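Local coordinates for protein hydrogenase-specific maturation endopeptidase (Thermococcus kodakarensis, PDB 5IJA) that probably acts as an endopeptidase in the maturation of [NiFe] hydrogenase, a step that in this family trims the C-terminal tail of the large subunit, at residues Arg2-Ala7 against Gly30-Glu35; Leu6-Glu11 against Ala88-Ala93; Ile55-Leu60 against Ile112-Ile117. One frame throughout, in Å; residues are numbered along the deposited sequence.

Contact 1. Residues Arg2-Ala7 against Gly30-Glu35; sequences RVLILA and GYNVLE
Three backbone hydrogen bonds zip Ile5 and Ala7 to the chain at Asn32 and Leu34. The first runs from Ile5 N to Asn32 O at 2.9 Å. Leu34 N gives the second to Ile5 O at 2.8 Å. Ala7 N bonds Leu34 O at 3.0 Å. Ile5 thus both gives and takes, and Val33 CA adds a CH...O contact to the same Ile5 O. Upstream the strands splay apart and water takes over. Two waters donate to Val3 O; one of them accepts from Asn32 N, the other from Asn32 ND2 at 2.6 Å, while OD1 of that amide is bonded to His46 NE2. The pairing is parallel, as expected of the two strands of a beta-alpha-beta unit whose crossover is helix 18-28. On the face that this helix covers, Ile5 CB meets Val33 CG2 at 4.0 Å, and Ile5 CD1 reaches CB of Tyr31, whose hydroxyl is bonded to Glu144. On the face of Leu4 and Leu6, Leu6 CD2 lies 4.0 Å from Leu34 CB and as close to its CD2. Leu4 holds CG anti to its backbone N (chi1 171°), and its CD1 rests against the Asn32 amide, 3.6 Å from OD1.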
# COMPACT_ATOMS: atom_id res chain seq x y z
N ARG A 2 -8.10 -15.67 -2.08
CA ARG A 2 -8.68 -14.61 -1.26
C ARG A 2 -7.63 -13.55 -1.04
O ARG A 2 -6.52 -13.86 -0.64
CB ARG A 2 -9.18 -15.15 0.08
CG ARG A 2 -10.52 -15.85 -0.02
CD ARG A 2 -10.92 -16.42 1.32
NE ARG A 2 -9.89 -17.28 1.89
CZ ARG A 2 -9.31 -17.07 3.07
NH1 ARG A 2 -9.66 -16.01 3.80
NH2 ARG A 2 -8.39 -17.91 3.52
N VAL A 3 -8.00 -12.30 -1.29
CA VAL A 3 -7.04 -11.21 -1.32
C VAL A 3 -7.31 -10.21 -0.22
O VAL A 3 -8.46 -9.86 0.06
CB VAL A 3 -7.08 -10.50 -2.72
CG1 VAL A 3 -5.98 -9.45 -2.84
CG2 VAL A 3 -6.93 -11.54 -3.83
N LEU A 4 -6.25 -9.78 0.47
CA LEU A 4 -6.37 -8.73 1.49
C LEU A 4 -5.62 -7.49 1.03
O LEU A 4 -4.48 -7.58 0.59
CB LEU A 4 -5.83 -9.21 2.84
CG LEU A 4 -5.67 -8.19 3.97
CD1 LEU A 4 -6.99 -7.52 4.36
CD2 LEU A 4 -5.06 -8.86 5.18
N ILE A 5 -6.26 -6.33 1.13
CA ILE A 5 -5.61 -5.07 0.74
C ILE A 5 -5.19 -4.32 2.00
O ILE A 5 -5.99 -4.15 2.91
CB ILE A 5 -6.55 -4.23 -0.12
CG1 ILE A 5 -6.81 -4.95 -1.46
CG2 ILE A 5 -5.99 -2.84 -0.34
CD1 ILE A 5 -7.98 -4.41 -2.23
N LEU A 6 -3.92 -3.92 2.06
CA LEU A 6 -3.40 -3.14 3.17
C LEU A 6 -3.14 -1.72 2.71
O LEU A 6 -2.28 -1.50 1.87
CB LEU A 6 -2.10 -3.74 3.71
CG LEU A 6 -2.12 -5.20 4.15
CD1 LEU A 6 -0.77 -5.56 4.76
CD2 LEU A 6 -3.27 -5.44 5.11
N ALA A 7 -3.89 -0.76 3.25
CA ALA A 7 -3.69 0.63 2.88
C ALA A 7 -2.82 1.31 3.91
O ALA A 7 -3.16 1.30 5.10
CB ALA A 7 -5.02 1.35 2.74
N GLY A 30 -16.46 -2.99 -1.87
CA GLY A 30 -16.70 -4.30 -1.28
C GLY A 30 -15.47 -5.15 -0.99
O GLY A 30 -15.59 -6.26 -0.46
N TYR A 31 -14.29 -4.64 -1.32
CA TYR A 31 -13.07 -5.42 -1.14
C TYR A 31 -12.66 -5.51 0.31
O TYR A 31 -13.03 -4.65 1.12
CB TYR A 31 -11.93 -4.83 -1.96
CG TYR A 31 -12.12 -4.96 -3.45
CD1 TYR A 31 -11.67 -6.09 -4.13
CD2 TYR A 31 -12.76 -3.96 -4.17
CE1 TYR A 31 -11.85 -6.21 -5.49
CE2 TYR A 31 -12.94 -4.08 -5.53
CZ TYR A 31 -12.49 -5.20 -6.18
OH TYR A 31 -12.68 -5.30 -7.54
N ASN A 32 -11.86 -6.52 0.63
CA ASN A 32 -11.37 -6.70 1.97
C ASN A 32 -10.17 -5.79 2.19
O ASN A 32 -9.05 -6.12 1.78
CB ASN A 32 -11.00 -8.16 2.23
CG ASN A 32 -10.52 -8.42 3.64
OD1 ASN A 32 -10.55 -7.54 4.50
ND2 ASN A 32 -10.09 -9.66 3.89
N VAL A 33 -10.42 -4.64 2.81
CA VAL A 33 -9.39 -3.63 3.04
C VAL A 33 -9.11 -3.39 4.51
O VAL A 33 -10.02 -3.09 5.29
CB VAL A 33 -9.79 -2.28 2.40
CG1 VAL A 33 -8.72 -1.22 2.67
CG2 VAL A 33 -10.02 -2.46 0.93
N LEU A 34 -7.85 -3.49 4.89
CA LEU A 34 -7.44 -3.09 6.24
C LEU A 34 -6.71 -1.77 6.16
O LEU A 34 -5.69 -1.65 5.47
CB LEU A 34 -6.55 -4.13 6.91
CG LEU A 34 -5.98 -3.68 8.27
CD1 LEU A 34 -7.09 -3.62 9.34
CD2 LEU A 34 -4.80 -4.56 8.74
N GLU A 35 -7.21 -0.77 6.88
CA GLU A 35 -6.48 0.48 6.92
C GLU A 35 -5.38 0.38 7.98
O GLU A 35 -5.62 0.47 9.19
CB GLU A 35 -7.43 1.65 7.19
CG GLU A 35 -6.80 3.00 6.87
CD GLU A 35 -7.78 4.17 6.93
OE1 GLU A 35 -8.82 4.14 6.24
OE2 GLU A 35 -7.50 5.12 7.69
O HOH W 1 -10.43 -8.11 -1.31
O HOH W 2 -10.35 -11.37 1.89

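Contact 2. Residues Leu6-Glu11 against Ala88-Ala93; sequences LALGNE and AHFMGA
Gly9 lays its CA over the ring of His89, 3.6 Å from the centroid and only 11° off the ring normal, a CH-pi contact near the middle of the face. In this alpha/beta fold, helices pack on both faces of a mixed sheet, and here the chain leaves the C-terminal end of parallel strand 3-8 and runs past the first turn of helix 88-103. Of the ring atoms, CE1 is the one nearest Gly9 CA, at 3.6 Å, and it also lies 3.8 Å from Asn10 N. A side chain on Gly9 would press on the carbonyl O of Leu8, since phi is 133° here.

One step back along the strand, Leu8 takes up the apolar half of the contact. Its CD1 sits 3.6 Å from Phe90 CA and approaches the phenyl ring at its edge, near the ring plane, 3.8 Å from Phe90 CD1. With CG anti to the backbone N (chi1 -172°), Phe90 meets this Leu8 methyl with CB as well, at 3.9 Å.

Further out, His89 is fixed from its far end by a hydrogen bond between NE2 and Asp16 OD1, so the ring is held by an acid as well as by the Gly9 backbone against its face. An alanine in place of His89 would remove the ring, and would probably leave Asp16 OD1 without this partner and open a gap over Gly9. Phe90 N makes a weak hydrogen bond to Asp57 OD2, tying the start of the helix to strand 52-59. Asn10 OD1 is taken by Leu12 N within its own loop. Between the polar and apolar halves, Leu8 CB and His89 CB lie 4.1 Å apart.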
# COMPACT_ATOMS: atom_id res chain seq x y z
N LEU A 6 -3.92 -3.92 2.06
CA LEU A 6 -3.40 -3.14 3.17
C LEU A 6 -3.14 -1.72 2.71
O LEU A 6 -2.28 -1.50 1.87
CB LEU A 6 -2.10 -3.74 3.71
CG LEU A 6 -2.12 -5.20 4.15
CD1 LEU A 6 -0.77 -5.56 4.76
CD2 LEU A 6 -3.27 -5.44 5.11
N ALA A 7 -3.89 -0.76 3.25
CA ALA A 7 -3.69 0.63 2.88
C ALA A 7 -2.82 1.31 3.91
O ALA A 7 -3.16 1.30 5.10
CB ALA A 7 -5.02 1.35 2.74
N LEU A 8 -1.73 1.92 3.46
CA LEU A 8 -0.75 2.57 4.33
C LEU A 8 -0.76 4.05 4.05
O LEU A 8 -1.18 4.48 2.98
CB LEU A 8 0.68 2.04 4.09
CG LEU A 8 1.00 0.55 3.92
CD1 LEU A 8 2.48 0.27 4.12
CD2 LEU A 8 0.17 -0.31 4.83
N GLY A 9 -0.26 4.83 5.01
CA GLY A 9 -0.10 6.26 4.82
C GLY A 9 -0.62 7.08 5.98
O GLY A 9 -1.10 6.55 6.98
N ASN A 10 -0.51 8.40 5.83
CA ASN A 10 -1.00 9.36 6.81
C ASN A 10 -1.89 10.36 6.08
O ASN A 10 -1.43 11.13 5.24
CB ASN A 10 0.15 10.06 7.51
CG ASN A 10 -0.31 11.05 8.58
OD1 ASN A 10 -1.52 11.19 8.85
ND2 ASN A 10 0.65 11.71 9.21
N GLU A 11 -3.17 10.32 6.40
CA GLU A 11 -4.15 11.14 5.71
C GLU A 11 -3.98 12.63 5.98
O GLU A 11 -4.46 13.47 5.21
CB GLU A 11 -5.55 10.70 6.10
CG GLU A 11 -6.64 11.25 5.21
CD GLU A 11 -8.01 11.10 5.83
OE1 GLU A 11 -9.00 11.47 5.16
OE2 GLU A 11 -8.09 10.62 6.98
N ALA A 88 8.26 5.67 3.41
CA ALA A 88 8.60 5.66 4.80
C ALA A 88 7.65 4.68 5.44
O ALA A 88 8.01 4.01 6.38
CB ALA A 88 8.42 7.05 5.39
N HIS A 89 6.42 4.68 4.95
CA HIS A 89 5.40 3.90 5.57
C HIS A 89 5.59 2.41 5.50
O HIS A 89 5.58 1.77 6.50
CB HIS A 89 4.10 4.21 4.89
CG HIS A 89 3.79 5.66 4.79
ND1 HIS A 89 3.41 6.41 5.86
CD2 HIS A 89 3.76 6.48 3.72
CE1 HIS A 89 3.18 7.65 5.47
NE2 HIS A 89 3.39 7.71 4.18
N PHE A 90 5.87 1.86 4.34
CA PHE A 90 6.06 0.43 4.27
C PHE A 90 7.31 0.12 5.04
O PHE A 90 7.36 -0.83 5.76
CB PHE A 90 6.10 -0.11 2.86
CG PHE A 90 6.11 -1.60 2.80
CD1 PHE A 90 5.19 -2.33 3.49
CD2 PHE A 90 7.05 -2.26 2.09
CE1 PHE A 90 5.20 -3.69 3.46
CE2 PHE A 90 7.08 -3.62 2.05
CZ PHE A 90 6.14 -4.33 2.72
N MET A 91 8.32 0.96 4.90
CA MET A 91 9.57 0.77 5.64
C MET A 91 9.32 0.65 7.15
O MET A 91 9.98 -0.13 7.83
CB MET A 91 10.54 1.93 5.38
CG MET A 91 11.06 2.00 3.96
SD MET A 91 11.85 0.49 3.40
CE MET A 91 13.12 0.29 4.64
N GLY A 92 8.34 1.39 7.64
CA GLY A 92 7.99 1.35 9.05
C GLY A 92 7.22 0.10 9.43
O GLY A 92 7.06 -0.19 10.62
N ALA A 93 6.78 -0.64 8.42
CA ALA A 93 5.93 -1.82 8.61
C ALA A 93 6.68 -3.13 8.46
O ALA A 93 6.20 -4.18 8.90
CB ALA A 93 4.77 -1.78 7.62

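Contact 3. Residues Ile55-Leu60 against Ile112-Ile117; sequences IIDAIL and IHFIGI
Five backbone hydrogen bonds join Ile55, Asp57 and Ile59 to His113, Ile115 and Ile117 in unbroken parallel pairing. The shortest runs from Ile115 N to Ile55 O at 2.7 Å; the next one along, Asp57 N to Ile115 O, measures 2.9 Å. At the far end Ile59 N approaches Ile117 O from 45° above the carbonyl plane. CH...O contacts fill in between the N-H bonds, such as Ile56 CA to Ile115 O at 3.3 Å.

The side chains divide by face. Beside Ile55 and Asp57 lies the Phe114 ring, its CG anti to the backbone N (chi1 179°). Three residues of the other strand line it: Ile55 CG2 touches CD2 at 4.0 Å, Asp57 CB lies 3.9 Å from CE2, and Ile59 CG2 meets CZ at the ring edge, in its plane, at 3.7 Å. Ile59 has CG1 in the crowded position between N and C, and its CD1 lies over Gly116; a CB on that glycine would come within 3.0 Å of it. On the other face Ile56 and Ile115 lie side by side, pointing the same way, and Ile56 CG2 reaches Ile117 CD1 at 4.1 Å.

Strand 52-59 is the middle strand of the sheet and 111-118 its inner neighbour, with antiparallel strand 69-73 beyond it. Helix 130-146 packs on Ile115 and Ile117 through Ala139, whereas helix 88-103 covers the Ile55 face with Phe90, and strand 3-8 continues the sheet beyond strand 52-59.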
# COMPACT_ATOMS: atom_id res chain seq x y z
N ILE A 55 -0.43 -4.29 -0.97
CA ILE A 55 -0.09 -3.11 -0.16
C ILE A 55 -0.17 -1.88 -1.04
O ILE A 55 0.36 -1.86 -2.13
CB ILE A 55 1.31 -3.28 0.44
CG1 ILE A 55 1.30 -4.44 1.41
CG2 ILE A 55 1.77 -2.01 1.16
CD1 ILE A 55 2.68 -4.94 1.71
N ILE A 56 -0.85 -0.85 -0.58
CA ILE A 56 -0.96 0.38 -1.31
C ILE A 56 -0.44 1.52 -0.46
O ILE A 56 -0.85 1.69 0.63
CB ILE A 56 -2.40 0.70 -1.76
CG1 ILE A 56 -3.06 -0.49 -2.42
CG2 ILE A 56 -2.40 1.85 -2.73
CD1 ILE A 56 -4.40 -0.19 -3.03
N ASP A 57 0.50 2.27 -1.01
CA ASP A 57 1.21 3.29 -0.28
C ASP A 57 1.57 4.51 -1.10
O ASP A 57 1.77 4.42 -2.27
CB ASP A 57 2.47 2.67 0.28
CG ASP A 57 3.11 3.50 1.37
OD1 ASP A 57 2.51 4.47 1.83
OD2 ASP A 57 4.21 3.18 1.77
N ALA A 58 1.67 5.65 -0.43
CA ALA A 58 2.28 6.85 -0.99
C ALA A 58 3.79 6.71 -0.98
O ALA A 58 4.36 6.22 0.00
CB ALA A 58 1.85 8.07 -0.21
N ILE A 59 4.46 7.11 -2.06
CA ILE A 59 5.91 6.98 -2.15
C ILE A 59 6.57 8.25 -2.69
O ILE A 59 5.91 9.08 -3.30
CB ILE A 59 6.34 5.81 -3.04
CG1 ILE A 59 5.98 6.08 -4.50
CG2 ILE A 59 5.77 4.49 -2.51
CD1 ILE A 59 6.59 5.12 -5.49
N LEU A 60 7.87 8.38 -2.46
CA LEU A 60 8.66 9.44 -3.07
C LEU A 60 9.63 8.83 -4.06
O LEU A 60 10.33 7.87 -3.75
CB LEU A 60 9.42 10.26 -2.03
CG LEU A 60 8.60 11.07 -1.02
CD1 LEU A 60 9.48 11.92 -0.11
CD2 LEU A 60 7.57 11.93 -1.72
N ILE A 112 2.83 -11.33 -2.12
CA ILE A 112 2.81 -9.92 -1.75
C ILE A 112 2.96 -9.01 -2.96
O ILE A 112 3.86 -9.20 -3.77
CB ILE A 112 3.92 -9.56 -0.75
CG1 ILE A 112 3.99 -10.59 0.38
CG2 ILE A 112 3.71 -8.13 -0.22
CD1 ILE A 112 2.74 -10.69 1.22
N HIS A 113 2.10 -8.01 -3.05
CA HIS A 113 2.12 -7.00 -4.10
C HIS A 113 2.23 -5.62 -3.48
O HIS A 113 1.65 -5.37 -2.42
CB HIS A 113 0.85 -7.08 -4.96
CG HIS A 113 0.80 -8.28 -5.84
ND1 HIS A 113 1.13 -8.23 -7.18
CD2 HIS A 113 0.46 -9.57 -5.59
CE1 HIS A 113 1.00 -9.43 -7.71
NE2 HIS A 113 0.58 -10.26 -6.77
N PHE A 114 2.94 -4.72 -4.15
CA PHE A 114 3.14 -3.36 -3.65
C PHE A 114 2.73 -2.41 -4.75
O PHE A 114 3.25 -2.46 -5.86
CB PHE A 114 4.61 -3.10 -3.24
CG PHE A 114 4.85 -1.71 -2.73
CD1 PHE A 114 5.18 -0.68 -3.61
CD2 PHE A 114 4.75 -1.41 -1.38
CE1 PHE A 114 5.39 0.61 -3.15
CE2 PHE A 114 4.96 -0.11 -0.91
CZ PHE A 114 5.28 0.90 -1.80
N ILE A 115 1.79 -1.53 -4.43
CA ILE A 115 1.39 -0.47 -5.33
C ILE A 115 1.80 0.85 -4.71
O ILE A 115 1.34 1.18 -3.60
CB ILE A 115 -0.12 -0.48 -5.59
CG1 ILE A 115 -0.55 -1.86 -6.07
CG2 ILE A 115 -0.49 0.61 -6.60
CD1 ILE A 115 -2.09 -2.01 -6.21
N GLY A 116 2.68 1.59 -5.38
CA GLY A 116 3.15 2.86 -4.88
C GLY A 116 2.64 4.03 -5.70
O GLY A 116 2.69 4.00 -6.93
N ILE A 117 2.12 5.05 -5.02
CA ILE A 117 1.59 6.23 -5.69
C ILE A 117 2.52 7.40 -5.42
O ILE A 117 2.68 7.82 -4.27
CB ILE A 117 0.17 6.56 -5.20
CG1 ILE A 117 -0.76 5.37 -5.42
CG2 ILE A 117 -0.37 7.81 -5.91
CD1 ILE A 117 -2.04 5.44 -4.58

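In the fold
Strand 3-8 ties the set together: contact 1 pairs one edge of it with strand 33-37, while its other edge meets strand 52-59 of contact 3 through probable hydrogen bonds, Leu6 O to Ile56 N at 2.9 Å and Leu8 N to Ile56 O at 3.0 Å. Contact 2 lies at the strand's C-terminal end, its centre about 9 Å from that of contact 3 and about 14 Å from that of contact 1. There His89 CD2 packs 3.0 Å from Asp57 OD1, beside Asp16. This cluster of two acids and a histidine is consistent with the nickel-recognition site of HybD relatives, so contacts 2 and 3 probably border it, with contact 1 farther off.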